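Local structure of Protease/Reverse transcriptase/ribonuclease H (Eastern chimpanzee simian foamy virus, 7KSF) at residues 190-195 with 272-277. The protein joins an aspartic protease, a reverse transcriptase and a ribonuclease H in one foamy virus chain, probably serving polyprotein cleavage and the copying of viral RNA into DNA. The protein carries 1 engineered substitution. Numbering follows the deposited sequence.
Sequences QNSTMN and GKQYCW
Gln274 reaches from strand 273-277 into the bend of loop 190-195, and its main chain and side chain both meet that loop. Its carbonyl O accepts a weak hydrogen bond from Gln190 N, 3.4 Å away, prolonging by one rung the antiparallel pairing with strand 187-189. Its side chain is extended, with CG anti to the backbone N (chi1 -169°), and glutamine has the length to bring a polar end beside the loop backbone. CG packs 3.7 Å from Gln190 O, and CD lies 3.3 Å from Ser192 N, where the terminal amide comes among the polar backbone atoms of Ser192 and Met194. The side chains of Gln274 and Asn191 cross at about a right angle.

Tyr275 turns its CB away from the loop, in the alternation of a strand, and rests its side chain on Pro189. Cys276 points back toward the loop. Its SG, anti to its own carbonyl carbon (chi1 -67°), lies 3.2 Å from Gln190 O and 3.8 Å from Gln190 CB; a small, weakly polar thiol suits this buried site beside the backbone. Within the loop, Ser192 OG accepts from Met194 N at 3.1 Å, an ST turn that a short hydroxyl side chain can close, and the same OG is hydrogen-bonded to Trp264 O.

Strand 273-277 is the middle of a three-stranded antiparallel sheet in the reverse transcriptase region, between 187-189, which runs into this loop, and 268-270. The loop then leads on to strand 198-202, while Ala267 packs against Ser192, Gln274 and Cys276.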
# COMPACT_ATOMS: atom_id res chain seq x y z
N GLN A 190 28.91 -0.70 20.30
CA GLN A 190 28.93 -0.96 21.73
C GLN A 190 28.57 -2.42 21.97
O GLN A 190 27.54 -2.90 21.48
CB GLN A 190 27.95 -0.04 22.47
CG GLN A 190 27.84 -0.29 23.96
CD GLN A 190 26.92 0.70 24.66
OE1 GLN A 190 26.73 1.82 24.20
NE2 GLN A 190 26.36 0.28 25.79
N ASN A 191 29.43 -3.12 22.71
CA ASN A 191 29.12 -4.48 23.13
C ASN A 191 27.98 -4.46 24.14
O ASN A 191 27.66 -3.44 24.75
CB ASN A 191 30.35 -5.14 23.76
CG ASN A 191 31.46 -5.36 22.76
OD1 ASN A 191 31.61 -4.61 21.80
ND2 ASN A 191 32.24 -6.41 22.99
N SER A 192 27.35 -5.62 24.31
CA SER A 192 26.18 -5.70 25.17
C SER A 192 25.97 -7.16 25.57
O SER A 192 26.60 -8.07 25.03
CB SER A 192 24.94 -5.14 24.48
OG SER A 192 23.75 -5.63 25.08
N THR A 193 25.08 -7.35 26.54
CA THR A 193 24.71 -8.69 26.95
C THR A 193 23.74 -9.34 25.97
O THR A 193 23.89 -10.52 25.63
CB THR A 193 24.09 -8.65 28.35
OG1 THR A 193 24.99 -8.00 29.26
CG2 THR A 193 23.81 -10.06 28.86
N MET A 194 22.76 -8.58 25.49
CA MET A 194 21.74 -9.09 24.59
C MET A 194 22.21 -9.00 23.14
O MET A 194 22.93 -8.07 22.76
CB MET A 194 20.44 -8.32 24.76
CG MET A 194 19.30 -8.82 23.90
SD MET A 194 19.05 -10.60 24.11
CE MET A 194 17.70 -10.91 22.98
N ASN A 195 21.80 -9.98 22.34
CA ASN A 195 22.04 -9.96 20.91
C ASN A 195 20.77 -10.41 20.19
O ASN A 195 20.07 -11.31 20.67
CB ASN A 195 23.20 -10.87 20.51
CG ASN A 195 23.67 -10.62 19.10
OD1 ASN A 195 24.59 -9.84 18.87
ND2 ASN A 195 23.04 -11.29 18.13
N GLY A 272 30.56 -9.72 12.50
CA GLY A 272 31.41 -9.95 13.65
C GLY A 272 31.62 -8.75 14.55
O GLY A 272 32.51 -8.79 15.41
N LYS A 273 30.83 -7.69 14.38
CA LYS A 273 30.93 -6.49 15.19
C LYS A 273 29.56 -6.17 15.76
O LYS A 273 28.56 -6.23 15.04
CB LYS A 273 31.47 -5.32 14.37
CG LYS A 273 31.71 -4.07 15.17
CD LYS A 273 32.46 -3.04 14.35
CE LYS A 273 32.58 -1.72 15.10
NZ LYS A 273 33.24 -0.67 14.28
N GLN A 274 29.51 -5.85 17.05
CA GLN A 274 28.26 -5.62 17.75
C GLN A 274 27.94 -4.13 17.76
O GLN A 274 28.81 -3.31 18.06
CB GLN A 274 28.35 -6.16 19.18
CG GLN A 274 27.03 -6.21 19.93
CD GLN A 274 27.14 -6.94 21.26
OE1 GLN A 274 26.18 -7.02 22.02
NE2 GLN A 274 28.32 -7.48 21.54
N TYR A 275 26.71 -3.79 17.42
CA TYR A 275 26.25 -2.41 17.39
C TYR A 275 25.02 -2.26 18.29
O TYR A 275 24.43 -3.23 18.74
CB TYR A 275 25.92 -1.96 15.96
CG TYR A 275 27.13 -1.77 15.08
CD1 TYR A 275 27.47 -2.71 14.12
CD2 TYR A 275 27.94 -0.64 15.22
CE1 TYR A 275 28.58 -2.54 13.31
CE2 TYR A 275 29.05 -0.46 14.41
CZ TYR A 275 29.37 -1.41 13.46
OH TYR A 275 30.47 -1.24 12.66
N CYS A 276 24.65 -1.00 18.55
CA CYS A 276 23.50 -0.69 19.38
C CYS A 276 22.73 0.47 18.76
O CYS A 276 23.26 1.26 17.98
CB CYS A 276 23.91 -0.35 20.82
SG CYS A 276 24.60 -1.75 21.73
N TRP A 277 21.45 0.56 19.13
CA TRP A 277 20.55 1.57 18.58
C TRP A 277 20.51 2.79 19.48
O TRP A 277 20.28 2.67 20.69
CB TRP A 277 19.14 1.00 18.41
CG TRP A 277 18.99 0.08 17.24
CD1 TRP A 277 19.20 -1.26 17.23
CD2 TRP A 277 18.60 0.44 15.91
NE1 TRP A 277 18.97 -1.77 15.97
CE2 TRP A 277 18.60 -0.74 15.15
CE3 TRP A 277 18.26 1.65 15.29
CZ2 TRP A 277 18.26 -0.75 13.79
CZ3 TRP A 277 17.93 1.64 13.95
CH2 TRP A 277 17.93 0.44 13.22